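Local coordinates for protein 6-phosphofructokinase isozyme 2 (Escherichia coli, PDB 3UMO) that catalyses the ATP-dependent phosphorylation of fructose 6-phosphate to fructose 1,6-bisphosphate, the first committing step of glycolysis, and works as a homodimer, at residues Y5-A10 / T56-A61; P11-A16 / T89-H94; E182-N187 / G216-V221; K207-I212 / L231-E236. One frame throughout, in Å; residues are numbered along the deposited sequence. Where two conformers were deposited one is given.

All four contacts lie in one PfkB-family chain of the ribokinase clan. Interactions 1 and 3 reach the same six-stranded parallel sheet, with centres about 20 Å apart. Interaction 2 lies in the four-stranded sheet that meets the second subunit. It touches interaction 1 where Pro60 packs on Pro11, and strand 12-19 follows strand 4-7 in the chain. Along the chain the segments of these two alternate, and so do those of interactions 3 and 4, which come later. The centres of interactions 3 and 4 are about 8 Å apart, and the two touch. Interactions 2 and 4 lie farthest apart, about 35 Å between centres. Interaction 2 holds substrate-site residues, and interaction 3 ATP-binding residues.

Interaction 1: residues Y5-A10 / T56-A61; sequences YTLTLA and TAIFPA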
# COMPACT_ATOMS: atom_id res chain seq x y z
N TYR A 5 -3.84 20.26 -35.79
CA TYR A 5 -3.57 18.83 -35.88
C TYR A 5 -2.78 18.39 -34.67
O TYR A 5 -2.05 19.19 -34.07
CB TYR A 5 -2.77 18.52 -37.15
CG TYR A 5 -3.49 18.85 -38.43
CD1 TYR A 5 -3.48 20.14 -38.95
CD2 TYR A 5 -4.18 17.87 -39.14
CE1 TYR A 5 -4.14 20.45 -40.12
CE2 TYR A 5 -4.84 18.17 -40.32
CZ TYR A 5 -4.82 19.46 -40.80
OH TYR A 5 -5.47 19.75 -41.98
N THR A 6 -2.91 17.12 -34.29
CA THR A 6 -2.04 16.58 -33.25
C THR A 6 -1.34 15.32 -33.74
O THR A 6 -1.82 14.64 -34.67
CB THR A 6 -2.78 16.27 -31.93
OG1 THR A 6 -3.56 15.08 -32.08
CG2 THR A 6 -3.66 17.44 -31.50
N LEU A 7 -0.20 15.02 -33.13
CA LEU A 7 0.58 13.85 -33.51
C LEU A 7 0.91 13.03 -32.28
O LEU A 7 1.49 13.54 -31.32
CB LEU A 7 1.86 14.27 -34.23
CG LEU A 7 2.79 13.11 -34.60
CD1 LEU A 7 2.09 12.19 -35.59
CD2 LEU A 7 4.10 13.63 -35.17
N THR A 8 0.52 11.75 -32.30
CA THR A 8 0.76 10.85 -31.18
C THR A 8 1.52 9.63 -31.69
O THR A 8 0.92 8.73 -32.27
CB THR A 8 -0.56 10.37 -30.56
OG1 THR A 8 -1.35 11.50 -30.22
CG2 THR A 8 -0.29 9.55 -29.29
N LEU A 9 2.83 9.62 -31.49
CA LEU A 9 3.63 8.51 -31.99
C LEU A 9 3.43 7.25 -31.16
O LEU A 9 3.65 6.14 -31.64
CB LEU A 9 5.11 8.89 -32.05
CG LEU A 9 5.46 10.02 -33.02
CD1 LEU A 9 6.93 10.40 -32.87
CD2 LEU A 9 5.14 9.62 -34.46
N ALA A 10 2.99 7.44 -29.91
CA ALA A 10 2.70 6.31 -29.03
C ALA A 10 1.29 6.37 -28.48
O ALA A 10 1.09 6.69 -27.30
CB ALA A 10 3.71 6.26 -27.89
N THR A 56 -7.48 17.46 -35.68
CA THR A 56 -7.33 16.15 -36.30
C THR A 56 -6.17 15.39 -35.67
O THR A 56 -5.03 15.88 -35.68
CB THR A 56 -7.11 16.26 -37.81
OG1 THR A 56 -8.25 16.89 -38.40
CG2 THR A 56 -6.94 14.88 -38.43
N ALA A 57 -6.45 14.21 -35.13
CA ALA A 57 -5.42 13.39 -34.49
C ALA A 57 -4.72 12.47 -35.49
O ALA A 57 -5.36 11.60 -36.08
CB ALA A 57 -6.02 12.58 -33.36
N ILE A 58 -3.42 12.66 -35.65
CA ILE A 58 -2.62 11.79 -36.51
C ILE A 58 -1.90 10.79 -35.62
O ILE A 58 -1.27 11.18 -34.63
CB ILE A 58 -1.56 12.61 -37.30
CG1 ILE A 58 -2.23 13.74 -38.08
CG2 ILE A 58 -0.77 11.70 -38.24
CD1 ILE A 58 -1.24 14.73 -38.70
N PHE A 59 -1.99 9.50 -35.96
CA PHE A 59 -1.35 8.45 -35.15
C PHE A 59 -1.31 7.11 -35.88
O PHE A 59 -2.13 6.85 -36.77
CB PHE A 59 -2.06 8.29 -33.79
CG PHE A 59 -3.52 7.93 -33.89
CD1 PHE A 59 -3.92 6.60 -33.88
CD2 PHE A 59 -4.49 8.93 -33.96
CE1 PHE A 59 -5.27 6.26 -33.97
CE2 PHE A 59 -5.84 8.60 -34.05
CZ PHE A 59 -6.23 7.26 -34.06
N PRO A 60 -0.35 6.25 -35.50
CA PRO A 60 -0.32 4.88 -36.02
C PRO A 60 -1.33 4.03 -35.26
O PRO A 60 -1.48 4.16 -34.04
CB PRO A 60 1.10 4.42 -35.70
CG PRO A 60 1.47 5.19 -34.46
CD PRO A 60 0.79 6.53 -34.61
N ALA A 61 -2.02 3.15 -35.99
CA ALA A 61 -2.95 2.23 -35.37
C ALA A 61 -2.72 0.83 -35.94
O ALA A 61 -2.51 0.67 -37.14
CB ALA A 61 -4.38 2.67 -35.62
O HOH W 1 -2.67 12.41 -32.45
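Tyr5 and Thr56 lie side by side on neighbouring parallel strands, their side chains pointing the same way. Tyr5 has CG anti to its own carbonyl carbon (chi1 -63°), and its ring lies obliquely beside the threonine, with CD2 3.6 Å from Thr56 CB. Two residues on, Leu7 and Ile58 share this face of the sheet. Their side chains cross at a slant, and Leu7 CD1 meets Ile58 CG2 at 3.9 Å. On the other face Thr6 OG1 sits 3.7 Å from Ala57 CB. That hydroxyl is also bonded to Gly41 O, outside the two segments.

The strands are held in register by three backbone bonds. Thr6 N donates to Thr56 O, Ile58 N donates to Thr6 O at 2.7 Å, and Thr8 N donates to Ile58 O. A water donates to Thr6 OG1 at 2.8 Å and to Ile58 O at 2.9 Å, and it is also hydrogen-bonded to Thr8 OG1. It therefore ties two hydroxyls of segment 5-10 to a carbonyl of strand 55-61. Past the last backbone bond the chains still touch, with Pro60 CD 3.2 Å from Thr8 O.

The Thr6 and Thr8 side chains face the glycine-rich, substrate-binding residues that include Gly41 and Ile42. Strand 4-7 lies between strands 55-61 and 133-137 in the parallel sheet of this ribokinase-like fold. Helix 115-125 packs on Ile58 and Leu9, while helix 63-75 receives the Phe59 ring on the opposite face.

Interaction 2: residues P11-A16 / T89-H94; sequences PSLDSA and TRQNLH
Asp14 and Asn92 both turn CG anti to their own carbonyl carbon, chi1 -64° and -66°, and their side chains lie side by side. The carboxylate and amide planes are 25° apart. Asp14 OD1 takes two bonds from opposite faces of its plane, from Ser12 OG at 2.7 Å and from Asn92 N at 3.3 Å. A water donates to Asp14 OD2 at 2.6 Å and accepts from Asn92 ND2, while Asn92 OD1 accepts from Met108 N. An alanine at Asp14 would probably leave Ser12 OG and Asn92 N without this shared acceptor and undo the water link to Asn92.

Gln91 reaches beside Leu13, and its NE2 donates to Leu13 O at 3.0 Å from above the carbonyl plane. The backbones pair as well. Leu13 N bonds to Arg90 O at 2.9 Å, Ser15 N to Asn92 O, and His94 N to Ser15 O at 2.8 Å. Ser12 to Asp14 and Arg90 to Asn92 are assigned to substrate binding, so the pairing is consistent with joining two parts of the fructose 6-phosphate site.

Strand 12-19 lies between strands 34-38 and 93-97, and strand 103-107 adds the far edge. Phe35 packs on Leu13 and Gln91, and helix 63-75 meets Leu13 too. At the dimer interface Trp88 of the second subunit touches Leu13 and Gln91, while Leu93 meets Leu93 of that subunit.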
# COMPACT_ATOMS: atom_id res chain seq x y z
N PRO A 11 0.29 6.07 -29.32
CA PRO A 11 -1.09 6.03 -28.81
C PRO A 11 -1.35 4.76 -28.01
O PRO A 11 -0.52 3.85 -27.98
CB PRO A 11 -1.92 6.00 -30.09
CG PRO A 11 -1.05 5.34 -31.09
CD PRO A 11 0.36 5.77 -30.76
N SER A 12 -2.51 4.70 -27.37
CA SER A 12 -2.89 3.47 -26.69
C SER A 12 -4.39 3.29 -26.65
O SER A 12 -5.15 4.26 -26.77
CB SER A 12 -2.30 3.42 -25.28
OG SER A 12 -2.75 4.51 -24.49
N LEU A 13 -4.82 2.04 -26.49
CA LEU A 13 -6.21 1.74 -26.17
C LEU A 13 -6.23 1.38 -24.70
O LEU A 13 -5.82 0.29 -24.31
CB LEU A 13 -6.72 0.56 -27.00
CG LEU A 13 -8.18 0.18 -26.72
CD1 LEU A 13 -9.10 1.28 -27.24
CD2 LEU A 13 -8.53 -1.16 -27.36
N ASP A 14 -6.69 2.31 -23.87
CA ASP A 14 -6.59 2.12 -22.43
C ASP A 14 -7.79 1.36 -21.88
O ASP A 14 -8.92 1.53 -22.35
CB ASP A 14 -6.42 3.46 -21.71
CG ASP A 14 -5.11 4.15 -22.07
OD1 ASP A 14 -4.18 3.45 -22.52
OD2 ASP A 14 -5.02 5.38 -21.89
N SER A 15 -7.53 0.52 -20.89
CA SER A 15 -8.59 -0.21 -20.21
C SER A 15 -8.80 0.42 -18.84
O SER A 15 -7.84 0.60 -18.10
CB SER A 15 -8.21 -1.68 -20.02
OG SER A 15 -8.21 -2.38 -21.25
N ALA A 16 -10.04 0.75 -18.52
CA ALA A 16 -10.36 1.22 -17.17
C ALA A 16 -11.18 0.14 -16.48
O ALA A 16 -12.24 -0.26 -16.96
CB ALA A 16 -11.14 2.52 -17.22
N THR A 89 -1.74 -1.90 -31.52
CA THR A 89 -1.88 -0.79 -30.58
C THR A 89 -1.90 -1.30 -29.13
O THR A 89 -2.72 -2.15 -28.78
CB THR A 89 -3.15 0.03 -30.88
OG1 THR A 89 -3.01 0.66 -32.16
CG2 THR A 89 -3.39 1.10 -29.81
N ARG A 90 -0.98 -0.79 -28.32
CA ARG A 90 -0.78 -1.26 -26.95
C ARG A 90 -1.81 -0.68 -25.98
O ARG A 90 -2.50 0.29 -26.30
CB ARG A 90 0.63 -0.92 -26.46
CG ARG A 90 1.74 -1.68 -27.18
CD ARG A 90 1.57 -3.19 -27.01
NE ARG A 90 2.79 -3.93 -27.37
CZ ARG A 90 2.99 -4.52 -28.54
NH1 ARG A 90 4.13 -5.17 -28.77
NH2 ARG A 90 2.07 -4.46 -29.50
N GLN A 91 -1.91 -1.29 -24.80
CA GLN A 91 -2.93 -0.93 -23.82
C GLN A 91 -2.32 -0.55 -22.48
O GLN A 91 -1.49 -1.29 -21.94
CB GLN A 91 -3.88 -2.11 -23.59
CG GLN A 91 -4.52 -2.68 -24.84
CD GLN A 91 -5.87 -3.31 -24.54
OE1 GLN A 91 -6.11 -4.48 -24.85
NE2 GLN A 91 -6.77 -2.54 -23.93
N ASN A 92 -2.72 0.60 -21.94
CA ASN A 92 -2.40 0.93 -20.56
C ASN A 92 -3.58 0.58 -19.66
O ASN A 92 -4.70 0.41 -20.15
CB ASN A 92 -2.01 2.40 -20.40
CG ASN A 92 -0.72 2.74 -21.11
OD1 ASN A 92 0.15 1.88 -21.25
ND2 ASN A 92 -0.59 3.97 -21.56
N LEU A 93 -3.33 0.46 -18.36
CA LEU A 93 -4.38 0.03 -17.44
C LEU A 93 -4.64 1.03 -16.33
O LEU A 93 -3.71 1.44 -15.62
CB LEU A 93 -4.05 -1.34 -16.83
CG LEU A 93 -5.14 -1.95 -15.95
CD1 LEU A 93 -6.40 -2.24 -16.75
CD2 LEU A 93 -4.65 -3.22 -15.24
N HIS A 94 -5.90 1.41 -16.18
CA HIS A 94 -6.36 2.29 -15.12
C HIS A 94 -7.20 1.46 -14.17
O HIS A 94 -8.21 0.88 -14.58
CB HIS A 94 -7.20 3.43 -15.71
CG HIS A 94 -7.77 4.37 -14.69
ND1 HIS A 94 -8.93 4.10 -13.99
CD2 HIS A 94 -7.35 5.59 -14.27
CE1 HIS A 94 -9.19 5.11 -13.17
NE2 HIS A 94 -8.25 6.03 -13.33
O HOH W 2 0.50 1.68 -29.36
O HOH W 3 -2.60 6.26 -21.31

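Interaction 3: residues E182-N187 / G216-V221; sequences ELVKPN and GKAKRV. With ATP (adenosine-5'-triphosphate), chain E; ATP (adenosine-5'-triphosphate), chain I.
The segment that feeds the ATP pocket, 182-187, meets the 216-221 loop through a salt-bridge network of Glu182, Lys219 and Arg220. The Glu182 chain bends at chi2 (-80°), and its carboxylate lies beside both basic chains. Lys219 NZ reaches OE1 of Glu182 at 3.1 Å. Arg220 NH1 bonds to Glu182 OE2 at 3.1 Å and to Glu182 O at 2.8 Å, with both acceptors near the guanidinium plane. An alanine at Arg220 would probably leave Glu182 O and OE2 without their NH1 partner, and the network would be reduced to the Lys219 bridge at OE1.

Strand 183-184 is an outermost strand of the parallel sheet. Here Val184 N donates to Arg220 O at 3.1 Å, and Val184 and Val221 are joined by a single beta bridge. Their side chains run side by side, Val184 CG1 to Val221 CG2 at 3.7 Å. Helix 204-214 packs on Val221.

Beyond the strand the chain reaches the nucleotides. Lys185 NZ donates to O2B of one ATP at 2.9 Å. Asn187 ND2 donates to O1B of the same ATP at 3.0 Å, and weakly to a second ATP. Asn187 OD1 caps the following helix at Glu190 N.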
# COMPACT_ATOMS: atom_id res chain seq x y z
N GLU A 182 7.05 26.86 -31.48
CA GLU A 182 6.08 27.88 -31.11
C GLU A 182 5.77 27.89 -29.61
O GLU A 182 5.65 28.95 -28.99
CB GLU A 182 4.78 27.69 -31.89
CG GLU A 182 4.90 27.98 -33.38
CD GLU A 182 4.85 29.46 -33.70
OE1 GLU A 182 5.54 29.89 -34.65
OE2 GLU A 182 4.11 30.20 -33.01
N LEU A 183 5.65 26.70 -29.04
CA LEU A 183 5.28 26.56 -27.65
C LEU A 183 5.71 25.20 -27.13
O LEU A 183 5.50 24.18 -27.79
CB LEU A 183 3.76 26.68 -27.49
CG LEU A 183 3.15 26.35 -26.13
CD1 LEU A 183 3.58 27.35 -25.08
CD2 LEU A 183 1.62 26.29 -26.23
N VAL A 184 6.31 25.18 -25.95
CA VAL A 184 6.60 23.92 -25.27
C VAL A 184 6.00 23.98 -23.86
O VAL A 184 6.05 25.03 -23.21
CB VAL A 184 8.13 23.63 -25.25
CG1 VAL A 184 8.88 24.71 -24.47
CG2 VAL A 184 8.41 22.24 -24.68
N LYS A 185 5.42 22.87 -23.40
CA LYS A 185 4.86 22.81 -22.04
C LYS A 185 5.51 21.73 -21.19
O LYS A 185 4.94 20.65 -21.00
CB LYS A 185 3.33 22.64 -22.01
CG LYS A 185 2.76 22.82 -20.57
CD LYS A 185 1.50 22.01 -20.27
CE LYS A 185 1.76 20.50 -20.17
NZ LYS A 185 2.81 20.15 -19.16
N PRO A 186 6.71 22.00 -20.68
CA PRO A 186 7.23 21.04 -19.71
C PRO A 186 6.55 21.23 -18.36
O PRO A 186 6.22 22.35 -17.99
CB PRO A 186 8.71 21.43 -19.59
CG PRO A 186 8.72 22.92 -19.86
CD PRO A 186 7.61 23.15 -20.88
N ASN A 187 6.34 20.14 -17.63
CA ASN A 187 6.09 20.30 -16.20
C ASN A 187 7.42 20.52 -15.49
O ASN A 187 8.45 20.68 -16.14
CB ASN A 187 5.29 19.14 -15.58
CG ASN A 187 6.02 17.81 -15.62
OD1 ASN A 187 7.24 17.75 -15.81
ND2 ASN A 187 5.27 16.73 -15.42
N GLY A 216 16.58 30.66 -28.23
CA GLY A 216 15.87 30.54 -29.50
C GLY A 216 15.22 29.19 -29.72
O GLY A 216 14.68 28.92 -30.80
N LYS A 217 15.27 28.33 -28.71
CA LYS A 217 14.72 26.98 -28.83
C LYS A 217 13.20 26.99 -28.94
O LYS A 217 12.61 26.23 -29.71
CB LYS A 217 15.16 26.10 -27.65
CG LYS A 217 16.62 25.68 -27.72
CD LYS A 217 16.98 24.75 -26.57
CE LYS A 217 18.37 24.14 -26.75
NZ LYS A 217 18.32 22.78 -27.38
N ALA A 218 12.56 27.85 -28.15
CA ALA A 218 11.11 27.97 -28.18
C ALA A 218 10.71 29.44 -28.11
O ALA A 218 11.37 30.24 -27.43
CB ALA A 218 10.47 27.18 -27.05
N LYS A 219 9.63 29.80 -28.80
CA LYS A 219 9.11 31.17 -28.73
C LYS A 219 8.43 31.40 -27.39
O LYS A 219 8.54 32.47 -26.79
CB LYS A 219 8.13 31.42 -29.87
CG LYS A 219 8.78 31.42 -31.26
CD LYS A 219 7.81 31.94 -32.33
CE LYS A 219 8.44 31.96 -33.72
NZ LYS A 219 8.58 30.60 -34.30
N ARG A 220 7.72 30.38 -26.93
CA ARG A 220 6.99 30.44 -25.68
C ARG A 220 7.25 29.17 -24.87
O ARG A 220 7.23 28.07 -25.41
CB ARG A 220 5.50 30.57 -25.94
CG ARG A 220 5.13 31.67 -26.92
CD ARG A 220 3.66 31.56 -27.32
NE ARG A 220 3.33 32.48 -28.41
CZ ARG A 220 3.58 32.24 -29.69
NH1 ARG A 220 4.17 31.11 -30.06
NH2 ARG A 220 3.24 33.13 -30.61
N VAL A 221 7.50 29.35 -23.58
CA VAL A 221 7.66 28.22 -22.67
C VAL A 221 6.64 28.38 -21.56
O VAL A 221 6.61 29.40 -20.88
CB VAL A 221 9.08 28.17 -22.07
CG1 VAL A 221 9.16 27.08 -20.99
CG2 VAL A 221 10.11 27.93 -23.15
PG ATP E . -0.03 15.34 -16.82
O1G ATP E . 0.61 15.14 -18.15
O2G ATP E . -1.51 15.05 -17.05
O3G ATP E . 0.54 14.47 -15.75
PB ATP E . 1.39 17.64 -16.33
O1B ATP E . 2.33 17.03 -15.24
O2B ATP E . 2.05 17.79 -17.71
O3B ATP E . 0.01 16.85 -16.43
PA ATP E . 0.46 19.72 -14.57
O1A ATP E . 0.49 18.70 -13.47
O2A ATP E . 1.24 20.99 -14.24
O3A ATP E . 0.98 19.11 -15.90
O5' ATP E . -1.09 20.04 -14.87
C5' ATP E . -1.41 21.08 -15.73
C4' ATP E . -2.36 22.08 -15.24
O4' ATP E . -3.47 21.38 -14.64
C3' ATP E . -1.82 22.88 -14.13
O3' ATP E . -1.08 23.95 -14.59
C2' ATP E . -3.04 23.29 -13.41
O2' ATP E . -3.71 24.26 -14.10
C1' ATP E . -3.85 22.05 -13.46
N9 ATP E . -3.61 21.19 -12.30
C8 ATP E . -2.80 20.12 -12.25
N7 ATP E . -2.86 19.61 -11.00
C5 ATP E . -3.71 20.36 -10.26
C6 ATP E . -4.15 20.30 -8.94
N6 ATP E . -3.67 19.23 -8.00
N1 ATP E . -5.03 21.23 -8.51
C2 ATP E . -5.47 22.19 -9.33
N3 ATP E . -5.07 22.27 -10.60
C4 ATP E . -4.19 21.37 -11.09
PG ATP I . 4.58 13.17 -15.12
O1G ATP I . 3.70 14.35 -15.40
O2G ATP I . 4.68 12.38 -16.43
O3G ATP I . 5.95 13.61 -14.67
PB ATP I . 2.92 12.44 -12.94
O1B ATP I . 2.54 10.99 -12.40
O2B ATP I . 1.64 13.20 -13.33
O3B ATP I . 3.90 12.17 -14.17
PA ATP I . 4.50 12.66 -10.68
O1A ATP I . 5.14 11.34 -11.08
O2A ATP I . 5.56 13.66 -10.21
O3A ATP I . 3.71 13.23 -11.85
O5' ATP I . 3.49 12.35 -9.45
C5' ATP I . 2.21 12.84 -9.43
C4' ATP I . 1.40 12.40 -8.31
O4' ATP I . 1.75 11.03 -8.04
C3' ATP I . 1.78 13.14 -7.10
O3' ATP I . 0.96 14.23 -6.92
C2' ATP I . 1.62 12.17 -6.02
O2' ATP I . 0.32 12.19 -5.60
C1' ATP I . 1.91 10.86 -6.65
N9 ATP I . 3.25 10.38 -6.35
C8 ATP I . 4.34 10.60 -7.11
N7 ATP I . 5.40 9.99 -6.51
C5 ATP I . 4.97 9.38 -5.39
C6 ATP I . 5.61 8.62 -4.40
N6 ATP I . 7.08 8.33 -4.47
N1 ATP I . 4.87 8.15 -3.38
C2 ATP I . 3.55 8.40 -3.30
N3 ATP I . 2.92 9.12 -4.24
C4 ATP I . 3.59 9.63 -5.28

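Interaction 4: residues K207-I212 / L231-E236; sequences KAAQEI and LGVDSE
Ala209 and Val233 form the buried, close-packed side of this contact, with Ala209 CB 3.7 Å from Val233 CG2. Val233 turns CG1 anti to its backbone N (chi1 170°) and leaves CG2 beside that N, facing the alanine. Leu231 adds a longer touch, its CD2 4.4 Å from Ala209 CB. These apolar groups seat helix 204-214 against strand 230-233, whose short segment axes run 8.7 Å apart at 28°. Strand 221-224, the neighbour of 230-233 in the small antiparallel sheet, also packs on Ala209.

The solvent side is partly exposed and less well ordered. Gln210 was deposited in two conformers, so its close approach is doubtful. In the one described, the chain bends at chi2 and the amide lies by the other branch of Val233, with CD 3.5 Å from CG1. Its NE2 donates to Asp234 O at 3.2 Å, with the acceptor near the amide plane. NE2 also has a weak bond to Asn214 OD1.

No salt bridge and no backbone bond joins the two segments. The chemistry implies a hold chiefly by apolar packing of Ala209, Val233 and Leu231, with the one side-chain hydrogen bond perhaps only partly present.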
# COMPACT_ATOMS: atom_id res chain seq x y z
N LYS A 207 14.09 31.20 -14.44
CA LYS A 207 15.37 31.35 -15.13
C LYS A 207 15.57 30.29 -16.21
O LYS A 207 16.00 30.60 -17.32
CB LYS A 207 16.53 31.35 -14.14
CG LYS A 207 16.65 32.65 -13.38
CD LYS A 207 17.68 32.57 -12.27
CE LYS A 207 17.67 33.86 -11.46
NZ LYS A 207 18.44 33.75 -10.19
N ALA A 208 15.25 29.04 -15.88
CA ALA A 208 15.35 27.96 -16.85
C ALA A 208 14.44 28.20 -18.06
O ALA A 208 14.84 27.98 -19.20
CB ALA A 208 15.02 26.63 -16.20
N ALA A 209 13.20 28.62 -17.79
CA ALA A 209 12.26 28.90 -18.86
C ALA A 209 12.78 30.03 -19.76
O ALA A 209 12.71 29.94 -20.99
CB ALA A 209 10.90 29.27 -18.29
N GLN A 210 13.30 31.08 -19.13
CA GLN A 210 13.82 32.21 -19.89
C GLN A 210 15.03 31.80 -20.73
O GLN A 210 15.22 32.31 -21.83
CB GLN A 210 14.16 33.39 -18.98
CG GLN A 210 14.30 34.71 -19.72
CD GLN A 210 12.99 35.20 -20.31
OE1 GLN A 210 12.02 35.43 -19.58
NE2 GLN A 210 12.94 35.34 -21.63
N GLU A 211 15.83 30.87 -20.20
CA GLU A 211 17.02 30.37 -20.88
C GLU A 211 16.64 29.73 -22.22
O GLU A 211 17.32 29.92 -23.23
CB GLU A 211 17.71 29.35 -19.98
CG GLU A 211 19.11 28.94 -20.38
CD GLU A 211 19.65 27.82 -19.50
OE1 GLU A 211 19.43 27.85 -18.27
OE2 GLU A 211 20.30 26.90 -20.05
N ILE A 212 15.56 28.97 -22.21
CA ILE A 212 15.07 28.30 -23.41
C ILE A 212 14.56 29.30 -24.45
O ILE A 212 14.78 29.14 -25.65
CB ILE A 212 13.96 27.29 -23.06
CG1 ILE A 212 14.52 26.19 -22.16
CG2 ILE A 212 13.35 26.68 -24.32
CD1 ILE A 212 13.45 25.31 -21.54
N LEU A 231 3.73 28.91 -15.16
CA LEU A 231 4.54 30.09 -15.44
C LEU A 231 4.77 30.15 -16.95
O LEU A 231 5.33 29.23 -17.54
CB LEU A 231 5.87 30.02 -14.70
CG LEU A 231 6.75 31.27 -14.83
CD1 LEU A 231 6.77 32.02 -13.51
CD2 LEU A 231 8.14 30.90 -15.27
N GLY A 232 4.33 31.25 -17.57
CA GLY A 232 4.47 31.43 -19.00
C GLY A 232 5.53 32.46 -19.30
O GLY A 232 5.55 33.54 -18.71
N VAL A 233 6.43 32.13 -20.22
CA VAL A 233 7.54 33.02 -20.57
C VAL A 233 7.58 33.30 -22.08
O VAL A 233 7.40 32.38 -22.89
CB VAL A 233 8.89 32.44 -20.08
CG1 VAL A 233 10.06 33.23 -20.63
CG2 VAL A 233 8.93 32.44 -18.56
N ASP A 234 7.81 34.57 -22.41
CA ASP A 234 7.94 35.07 -23.77
C ASP A 234 9.29 35.74 -23.89
O ASP A 234 10.05 35.78 -22.93
CB ASP A 234 6.89 36.16 -24.03
CG ASP A 234 5.82 35.73 -24.98
OD1 ASP A 234 6.01 34.69 -25.66
OD2 ASP A 234 4.79 36.43 -25.06
N SER A 235 9.56 36.31 -25.06
CA SER A 235 10.74 37.16 -25.21
C SER A 235 10.49 38.50 -24.52
O SER A 235 11.42 39.24 -24.24
CB SER A 235 11.06 37.38 -26.69
OG SER A 235 10.04 38.12 -27.35
N GLU A 236 9.22 38.78 -24.23
CA GLU A 236 8.83 40.07 -23.68
C GLU A 236 8.11 39.98 -22.34
O GLU A 236 8.09 40.94 -21.57
CB GLU A 236 7.92 40.81 -24.67
CG GLU A 236 8.57 41.08 -26.02
CD GLU A 236 7.55 41.45 -27.08
OE1 GLU A 236 6.36 41.63 -26.74
OE2 GLU A 236 7.94 41.55 -28.27
O HOH W 4 10.59 37.31 -20.12